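Local structure of general Secretion Pathway Protein (Vibrio vulnificus, 4G54) at residues A[105-110]-A[225-229]; A[93-97]-A[210-214]; A[56-60]-A[235-239]. The protein is a periplasmic part of the EpsAB fusion protein of the type II secretion system and probably binds peptidoglycan. One frame throughout, in Å; residues are numbered along the deposited sequence. Where two conformers were deposited one is given.

Contact 1: A[105-110]-A[225-229]; sequences LTGEQR and RYPEF
A turn-to-loop packing contact, built round one buried tyrosine, joins the connection between the antiparallel strands 101-105 and 110-114 to the segment that follows helix 193-202. It illustrates how a returning loop can pack on a hairpin turn largely through one aromatic side chain, beside a proline. Residues 105-110 form the hairpin turn: Thr106 N bonds to Gln109 O (3.1 Å), and Thr106 OG1, with chi1 p, accepts from Glu108 N (3.1 Å) and Gln109 N (2.9 Å), an ST turn and an ST motif. Gly107 takes phi/psi of 94/-17°, where a CB would jam against the preceding carbonyl. In 225-229 the peptide before Pro227 is cis, and Glu228 N returns to Arg225 O (2.9 Å). The CA atoms of Glu108 and Pro227 lie 5.4 Å apart. Tyr226, its CA-to-CB bond toward the turn and chi1 t, lays its ring against it, and Gly107 N donates to Tyr226 OH at 2.8 Å. Leu105 CD2 sits 3.8 Å from the centroid of the Tyr226 ring, 6° off the normal, a CH-pi contact over the face. Pro227 CB and CD approach Gly107 O and Glu108 O, each pair at 3.5 Å. Tyr226 OH also bonds to Glu36 OE2 of helix 30-40. The hydroxyl meets both a backbone donor and a carboxylate, so burying the phenol leaves its polar end satisfied while its ring gains apolar cover.

Contact 2: A[93-97]-A[210-214]; sequences VLLEV and RALTQ
A classic beta bulge in the antiparallel sheet of the GspA, peptidase C39-like domain is the feature on which this surface contact turns. Strand 88-97 carries it: Leu95 and Glu96 both face Val103 of the adjacent strand 101-105, and Leu95, at phi/psi of -94/-47°, breaks the extended run that Glu96 resumes at -147/166°. As a result, these two consecutive residues both direct their CA-to-CB bonds toward 210-214, the end of a 3-10 turn and the loop after it, in the segment that returns from helix 193-202. The nearest CA atoms are those of Glu96 and Thr213, 7.1 Å apart, so the strand reaches the loop through its side chains.

Along the second segment, Arg210, within the 3-10 turn, has its O accept from Thr213 N at 3.2 Å and from Thr213 OG1 at 2.8 Å. The chain then passes through Ala211 to Leu212, whose CB, pointing toward the strand, lies 4.0 Å from Leu95 CD2; the same methyl is 3.6 Å from Leu212 O, a carbonyl that also receives Arg110 NH2. Thr213, with chi1 p, sets CG2 4.0 Å from Leu95 CD1, so the Leu95 methyls, with chi1 t and chi2 p, pack against Leu212 and Thr213 together. Glu96, chi1 p and chi2 t, brings OE1 within 3.4 Å of Thr213 O, but both are acceptors, and its charge is answered by a salt bridge to Arg101. Gln214, poorly ordered, ends the modelled run, and its NE2 remains 4.3 Å from Glu96 OE2.

Contact 3: A[56-60]-A[235-239]; sequences STSIF and LLRTY
Ile59, Tyr239 and Ser58 lose the most surface where the loop entering strand 60-66 meets the chain leaving strand 233-234, and together they show how two irregular segments can be joined by backbone polarity and apolar cover at once. The CA atoms of Ser58 and Arg237 come within 4.3 Å. Ile59 N donates to Leu236 O at 3.0 Å, the one backbone-to-backbone bond across the pair. Round it the Ile59 side chain, chi1 p and chi2 t, spreads over the second segment: CD1 lies 4.1 Å from Leu236 CD2, and CG2 is 3.8 Å from Tyr239 CD1 and 3.3 Å from Thr238 O. Tyr239, with chi1 m, brings its ring back over the first loop, its OH 4.1 Å from Ser56 CB. Ser58, with chi1 p, closes an ST turn, OG accepting from Phe60 N at 3.0 Å, while its CB rests 3.4 Å from Leu236 O and 4.0 Å from Leu235 CB. Further in, Phe60 CD1 meets Leu235 CD2 at 3.8 Å, and the same Phe60 ring packs edge-to-face on Trp41. The exposed Arg237 brings NH1 to Thr57 O at 2.9 Å and also forms a salt bridge with Asp49. Both acceptors are main-chain carbonyls, but the donors are a backbone amide and a guanidinium, so the pairing combines main-chain polarity with the identity of Arg237 and the apolar cover of Ile59.

Taken together, the three contacts show one returning segment held against the GspA, peptidase C39-like domain at successive points. Contacts 1 and 2 are neighbours, with centres 11 Å apart, and touch directly: Leu105 N pairs with Val93 O in the sheet, and Arg110 NH2 reaches Leu212 O. Contact 3 stands apart, about 12 Å from either by nearest atoms, and lies across the chain's centre from contact 2. Contacts 1 and 3 are partly buried and combine hydrogen bonds with apolar packing; contact 2, at the surface and smallest in buried area, rests on van der Waals contact of leucine and threonine methyls and the Glu96 side chain, without a hydrogen bond between its segments.

Contact 1: A[105-110]-A[225-229]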
loop_
_atom_site.group_PDB
_atom_site.type_symbol
_atom_site.label_atom_id
_atom_site.label_comp_id
_atom_site.label_asym_id
_atom_site.label_seq_id
_atom_site.Cartn_x
_atom_site.Cartn_y
_atom_site.Cartn_z
ATOM N N LEU A 105 -15.086 -0.637 -0.547
ATOM C CA LEU A 105 -15.347 -2.111 -0.622
ATOM C C LEU A 105 -15.636 -2.647 0.769
ATOM O O LEU A 105 -14.832 -2.490 1.669
ATOM C CB LEU A 105 -14.160 -2.830 -1.265
ATOM C CG LEU A 105 -13.660 -2.269 -2.583
ATOM C CD1 LEU A 105 -12.384 -3.043 -3.045
ATOM C CD2 LEU A 105 -14.708 -2.466 -3.679
ATOM N N THR A 106 -16.793 -3.308 0.941
ATOM C CA THR A 106 -17.295 -3.665 2.273
ATOM C C THR A 106 -17.077 -5.132 2.576
ATOM O O THR A 106 -17.402 -5.594 3.670
ATOM C CB THR A 106 -18.815 -3.379 2.426
ATOM O OG1 THR A 106 -19.508 -4.385 1.602
ATOM C CG2 THR A 106 -19.232 -2.002 1.989
ATOM N N GLY A 107 -16.510 -5.908 1.656
ATOM C CA GLY A 107 -16.480 -7.375 1.793
ATOM C C GLY A 107 -17.675 -8.057 1.058
ATOM O O GLY A 107 -17.646 -9.240 0.749
ATOM N N GLU A 108 -18.675 -7.238 0.750
ATOM C CA GLU A 108 -19.854 -7.696 -0.016
ATOM C C GLU A 108 -20.270 -6.805 -1.142
ATOM O O GLU A 108 -20.830 -7.301 -2.123
ATOM C CB GLU A 108 -21.021 -7.927 0.937
ATOM C CG GLU A 108 -20.769 -9.310 1.633
ATOM C CD GLU A 108 -20.546 -10.558 0.694
ATOM O OE1 GLU A 108 -19.558 -11.342 0.935
ATOM O OE2 GLU A 108 -21.356 -10.765 -0.256
ATOM N N GLN A 109 -20.095 -5.517 -0.988
ATOM C CA GLN A 109 -20.540 -4.556 -1.980
ATOM C C GLN A 109 -19.469 -3.538 -2.335
ATOM O O GLN A 109 -18.659 -3.165 -1.491
ATOM C CB GLN A 109 -21.746 -3.755 -1.427
ATOM C CG GLN A 109 -22.933 -4.641 -1.130
ATOM C CD GLN A 109 -24.060 -3.804 -0.535
ATOM O OE1 GLN A 109 -24.571 -2.869 -1.166
ATOM N NE2 GLN A 109 -24.447 -4.148 0.680
ATOM N N ARG A 110 -19.488 -3.091 -3.577
ATOM C CA ARG A 110 -18.822 -1.843 -3.931
ATOM C C ARG A 110 -19.770 -0.644 -3.824
ATOM O O ARG A 110 -20.807 -0.592 -4.527
ATOM C CB ARG A 110 -18.286 -1.998 -5.354
ATOM C CG ARG A 110 -17.531 -0.803 -5.860
ATOM C CD ARG A 110 -17.226 -1.035 -7.413
ATOM N NE ARG A 110 -16.157 -0.190 -7.971
ATOM C CZ ARG A 110 -14.947 -0.575 -8.403
ATOM N NH1 ARG A 110 -14.515 -1.846 -8.392
ATOM N NH2 ARG A 110 -14.151 0.377 -8.874
ATOM N N ARG A 225 -16.379 -9.763 -11.003
ATOM C CA ARG A 225 -17.138 -8.770 -10.264
ATOM C C ARG A 225 -16.937 -8.860 -8.730
ATOM O O ARG A 225 -17.124 -9.927 -8.126
ATOM C CB ARG A 225 -18.634 -8.863 -10.624
ATOM C CG ARG A 225 -19.444 -7.601 -10.222
ATOM C CD ARG A 225 -20.791 -7.546 -10.999
ATOM N NE ARG A 225 -20.547 -7.685 -12.435
ATOM C CZ ARG A 225 -21.402 -8.196 -13.330
ATOM N NH1 ARG A 225 -22.607 -8.635 -12.959
ATOM N NH2 ARG A 225 -21.045 -8.270 -14.607
ATOM N N TYR A 226 -16.525 -7.748 -8.123
ATOM C CA TYR A 226 -16.385 -7.669 -6.675
ATOM C C TYR A 226 -17.754 -8.101 -6.100
ATOM O O TYR A 226 -18.814 -7.643 -6.624
ATOM C CB TYR A 226 -16.041 -6.229 -6.293
ATOM C CG TYR A 226 -15.793 -6.136 -4.831
ATOM C CD1 TYR A 226 -14.572 -6.568 -4.312
ATOM C CD2 TYR A 226 -16.826 -5.799 -3.926
ATOM C CE1 TYR A 226 -14.341 -6.563 -2.992
ATOM C CE2 TYR A 226 -16.601 -5.763 -2.527
ATOM C CZ TYR A 226 -15.370 -6.193 -2.090
ATOM O OH TYR A 226 -15.063 -6.169 -0.783
ATOM N N PRO A 227 -17.768 -8.933 -5.026
ATOM C CA PRO A 227 -16.713 -9.349 -4.100
ATOM C C PRO A 227 -15.962 -10.606 -4.437
ATOM O O PRO A 227 -15.172 -11.086 -3.606
ATOM C CB PRO A 227 -17.452 -9.544 -2.754
ATOM C CG PRO A 227 -18.889 -10.001 -3.231
ATOM C CD PRO A 227 -19.135 -9.223 -4.499
ATOM N N GLU A 228 -16.160 -11.100 -5.657
ATOM C CA GLU A 228 -15.424 -12.259 -6.092
ATOM C C GLU A 228 -13.998 -11.781 -6.409
ATOM O O GLU A 228 -13.807 -10.706 -7.001
ATOM C CB GLU A 228 -16.051 -12.939 -7.369
ATOM C CG GLU A 228 -17.589 -13.245 -7.349
ATOM C CD GLU A 228 -18.064 -14.109 -6.128
ATOM O OE1 GLU A 228 -18.159 -15.369 -6.273
ATOM O OE2 GLU A 228 -18.350 -13.518 -5.038
ATOM N N PHE A 229 -13.060 -12.635 -6.018
ATOM C CA PHE A 229 -11.631 -12.565 -6.338
ATOM C C PHE A 229 -11.216 -13.845 -7.046
ATOM O O PHE A 229 -11.804 -14.942 -6.854
ATOM C CB PHE A 229 -10.726 -12.339 -5.067
ATOM C CG PHE A 229 -10.804 -10.952 -4.533
ATOM C CD1 PHE A 229 -10.021 -9.943 -5.097
ATOM C CD2 PHE A 229 -11.728 -10.637 -3.576
ATOM C CE1 PHE A 229 -10.150 -8.620 -4.681
ATOM C CE2 PHE A 229 -11.820 -9.310 -3.090
ATOM C CZ PHE A 229 -11.060 -8.294 -3.687
#

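Contact 2: A[93-97]-A[210-214]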
loop_
_atom_site.group_PDB
_atom_site.type_symbol
_atom_site.label_atom_id
_atom_site.label_comp_id
_atom_site.label_asym_id
_atom_site.label_seq_id
_atom_site.Cartn_x
_atom_site.Cartn_y
_atom_site.Cartn_z
ATOM N N VAL A 93 -12.765 -0.912 3.047
ATOM C CA VAL A 93 -11.629 -0.657 2.178
ATOM C C VAL A 93 -11.877 0.533 1.315
ATOM O O VAL A 93 -12.909 0.621 0.631
ATOM C CB VAL A 93 -11.251 -1.907 1.337
ATOM C CG1 VAL A 93 -10.230 -1.540 0.250
ATOM C CG2 VAL A 93 -10.710 -3.007 2.291
ATOM N N LEU A 94 -10.916 1.477 1.318
ATOM C CA LEU A 94 -10.959 2.591 0.341
ATOM C C LEU A 94 -10.168 2.125 -0.852
ATOM O O LEU A 94 -8.956 1.871 -0.777
ATOM C CB LEU A 94 -10.289 3.851 0.964
ATOM C CG LEU A 94 -10.105 5.032 -0.010
ATOM C CD1 LEU A 94 -11.405 5.631 -0.337
ATOM C CD2 LEU A 94 -9.214 6.096 0.676
ATOM N N LEU A 95 -10.841 2.054 -2.016
ATOM C CA LEU A 95 -10.190 1.622 -3.239
ATOM C C LEU A 95 -9.708 2.797 -3.996
ATOM O O LEU A 95 -8.580 2.717 -4.553
ATOM C CB LEU A 95 -11.207 0.773 -4.125
ATOM C CG LEU A 95 -10.739 0.337 -5.498
ATOM C CD1 LEU A 95 -9.627 -0.706 -5.376
ATOM C CD2 LEU A 95 -11.980 -0.280 -6.229
ATOM N N GLU A 96 -10.542 3.833 -4.178
ATOM C CA GLU A 96 -10.032 5.044 -4.849
ATOM C C GLU A 96 -10.722 6.271 -4.291
ATOM O O GLU A 96 -11.724 6.167 -3.648
ATOM C CB GLU A 96 -10.162 4.984 -6.333
ATOM C CG GLU A 96 -11.534 4.727 -6.812
ATOM C CD GLU A 96 -11.507 4.516 -8.371
ATOM O OE1 GLU A 96 -11.911 3.465 -8.872
ATOM O OE2 GLU A 96 -11.025 5.450 -9.064
ATOM N N VAL A 97 -10.149 7.410 -4.594
ATOM C CA VAL A 97 -10.594 8.649 -3.957
ATOM C C VAL A 97 -10.331 9.801 -4.887
ATOM O O VAL A 97 -9.284 9.839 -5.579
ATOM C CB VAL A 97 -9.867 8.893 -2.604
ATOM C CG1 VAL A 97 -8.273 8.821 -2.717
ATOM C CG2 VAL A 97 -10.311 10.261 -2.007
ATOM N N ARG A 210 -5.042 -2.346 -9.073
ATOM C CA ARG A 210 -5.418 -1.382 -10.121
ATOM C C ARG A 210 -6.428 -2.079 -11.053
ATOM O O ARG A 210 -7.148 -1.376 -11.781
ATOM C CB ARG A 210 -4.207 -0.998 -10.950
ATOM C CG ARG A 210 -3.264 -0.137 -10.057
ATOM C CD ARG A 210 -2.229 0.634 -10.890
ATOM N NE ARG A 210 -1.306 1.384 -10.005
ATOM C CZ ARG A 210 -1.499 2.598 -9.513
ATOM N NH1 ARG A 210 -2.652 3.275 -9.692
ATOM N NH2 ARG A 210 -0.534 3.126 -8.738
ATOM N N ALA A 211 -6.476 -3.405 -11.039
ATOM C CA ALA A 211 -7.492 -4.160 -11.858
ATOM C C ALA A 211 -8.919 -3.812 -11.445
ATOM O O ALA A 211 -9.855 -3.927 -12.247
ATOM C CB ALA A 211 -7.261 -5.673 -11.764
ATOM N N LEU A 212 -9.122 -3.369 -10.203
ATOM C CA LEU A 212 -10.486 -3.121 -9.744
ATOM C C LEU A 212 -10.897 -1.683 -9.962
ATOM O O LEU A 212 -12.044 -1.297 -9.642
ATOM C CB LEU A 212 -10.598 -3.395 -8.230
ATOM C CG LEU A 212 -10.991 -4.830 -7.841
ATOM C CD1 LEU A 212 -11.275 -4.967 -6.327
ATOM C CD2 LEU A 212 -12.173 -5.318 -8.685
ATOM N N THR A 213 -9.941 -0.850 -10.363
ATOM C CA THR A 213 -10.214 0.589 -10.360
ATOM C C THR A 213 -10.804 0.943 -11.695
ATOM O O THR A 213 -11.795 1.700 -11.760
ATOM C CB THR A 213 -8.945 1.467 -10.105
ATOM O OG1 THR A 213 -7.980 1.268 -11.173
ATOM C CG2 THR A 213 -8.323 1.140 -8.721
ATOM N N GLN A 214 -10.212 0.378 -12.747
ATOM C CA GLN A 214 -10.317 0.967 -14.093
ATOM C C GLN A 214 -10.500 0.010 -15.259
ATOM O O GLN A 214 -11.211 0.356 -16.213
ATOM C CB GLN A 214 -9.158 1.956 -14.370
ATOM C CG GLN A 214 -9.451 3.398 -13.923
ATOM C CD GLN A 214 -10.927 3.802 -14.113
ATOM O OE1 GLN A 214 -11.641 3.253 -14.979
ATOM N NE2 GLN A 214 -11.387 4.767 -13.300
#

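Contact 3: A[56-60]-A[235-239]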
loop_
_atom_site.group_PDB
_atom_site.type_symbol
_atom_site.label_atom_id
_atom_site.label_comp_id
_atom_site.label_asym_id
_atom_site.label_seq_id
_atom_site.Cartn_x
_atom_site.Cartn_y
_atom_site.Cartn_z
ATOM N N SER A 56 6.789 -7.535 11.331
ATOM C CA SER A 56 6.115 -8.108 10.168
ATOM C C SER A 56 6.388 -9.605 10.093
ATOM O O SER A 56 7.424 -10.091 10.430
ATOM C CB SER A 56 6.684 -7.448 8.890
ATOM O OG SER A 56 6.679 -6.013 8.982
ATOM N N THR A 57 5.404 -10.294 9.529
ATOM C CA THR A 57 5.438 -11.703 9.306
ATOM C C THR A 57 5.606 -12.027 7.813
ATOM O O THR A 57 5.771 -13.230 7.429
ATOM C CB THR A 57 4.036 -12.340 9.779
ATOM O OG1 THR A 57 2.921 -11.462 9.410
ATOM C CG2 THR A 57 4.144 -12.423 11.333
ATOM N N SER A 58 5.594 -10.982 6.970
ATOM C CA SER A 58 5.807 -11.165 5.511
ATOM C C SER A 58 6.516 -9.869 5.057
ATOM O O SER A 58 6.853 -9.028 5.938
ATOM C CB SER A 58 4.455 -11.283 4.772
ATOM O OG SER A 58 3.801 -10.006 4.674
ATOM N N ILE A 59 6.720 -9.690 3.747
ATOM C CA ILE A 59 7.356 -8.436 3.287
ATOM C C ILE A 59 6.415 -7.233 3.440
ATOM O O ILE A 59 6.856 -6.116 3.337
ATOM C CB ILE A 59 7.872 -8.506 1.863
ATOM C CG1 ILE A 59 6.691 -8.779 0.909
ATOM C CG2 ILE A 59 8.924 -9.693 1.857
ATOM C CD1 ILE A 59 6.892 -8.287 -0.555
ATOM N N PHE A 60 5.141 -7.455 3.779
ATOM C CA PHE A 60 4.233 -6.333 3.925
ATOM C C PHE A 60 4.440 -5.602 5.217
ATOM O O PHE A 60 4.720 -6.225 6.304
ATOM C CB PHE A 60 2.749 -6.746 3.787
ATOM C CG PHE A 60 2.228 -6.795 2.389
ATOM C CD1 PHE A 60 2.642 -7.791 1.551
ATOM C CD2 PHE A 60 1.331 -5.809 1.905
ATOM C CE1 PHE A 60 2.210 -7.850 0.235
ATOM C CE2 PHE A 60 0.851 -5.882 0.624
ATOM C CZ PHE A 60 1.298 -6.836 -0.251
ATOM N N LEU A 235 1.308 -15.214 0.937
ATOM C CA LEU A 235 2.242 -14.118 1.064
ATOM C C LEU A 235 3.728 -14.475 0.877
ATOM O O LEU A 235 4.151 -15.610 1.162
ATOM C CB LEU A 235 2.003 -13.432 2.458
ATOM C CG LEU A 235 0.752 -12.541 2.588
ATOM C CD1 LEU A 235 0.494 -12.267 4.072
ATOM C CD2 LEU A 235 1.121 -11.210 1.855
ATOM N N LEU A 236 4.523 -13.512 0.381
ATOM C CA LEU A 236 5.961 -13.668 0.266
ATOM C C LEU A 236 6.604 -13.416 1.621
ATOM O O LEU A 236 6.400 -12.295 2.211
ATOM C CB LEU A 236 6.475 -12.600 -0.686
ATOM C CG LEU A 236 7.853 -12.751 -1.269
ATOM C CD1 LEU A 236 8.194 -14.175 -1.723
ATOM C CD2 LEU A 236 7.628 -11.802 -2.502
ATOM N N ARG A 237 7.356 -14.379 2.109
ATOM C CA ARG A 237 7.949 -14.256 3.425
ATOM C C ARG A 237 9.474 -14.404 3.459
ATOM O O ARG A 237 10.016 -14.790 4.445
ATOM C CB ARG A 237 7.258 -15.186 4.384
ATOM C CG ARG A 237 5.773 -14.903 4.514
ATOM C CD ARG A 237 5.133 -15.908 5.376
ATOM N NE ARG A 237 3.707 -16.091 5.175
ATOM C CZ ARG A 237 2.811 -15.296 5.784
ATOM N NH1 ARG A 237 3.218 -14.336 6.634
ATOM N NH2 ARG A 237 1.522 -15.459 5.582
ATOM N N THR A 238 10.120 -14.042 2.349
ATOM C CA THR A 238 11.562 -13.944 2.346
ATOM C C THR A 238 11.821 -12.559 1.710
ATOM O O THR A 238 10.986 -12.066 0.898
ATOM C CB THR A 238 12.251 -15.075 1.483
ATOM O OG1 THR A 238 11.709 -14.931 0.190
ATOM C CG2 THR A 238 11.905 -16.427 2.029
ATOM N N TYR A 239 12.937 -11.974 2.143
ATOM C CA TYR A 239 13.410 -10.647 1.651
ATOM C C TYR A 239 14.558 -10.887 0.664
ATOM O O TYR A 239 15.366 -11.803 0.898
ATOM C CB TYR A 239 14.007 -9.889 2.861
ATOM C CG TYR A 239 12.994 -9.386 3.833
ATOM C CD1 TYR A 239 12.088 -8.374 3.458
ATOM C CD2 TYR A 239 12.957 -9.888 5.166
ATOM C CE1 TYR A 239 11.143 -7.855 4.345
ATOM C CE2 TYR A 239 11.969 -9.354 6.109
ATOM C CZ TYR A 239 11.054 -8.339 5.660
ATOM O OH TYR A 239 10.036 -7.827 6.502
#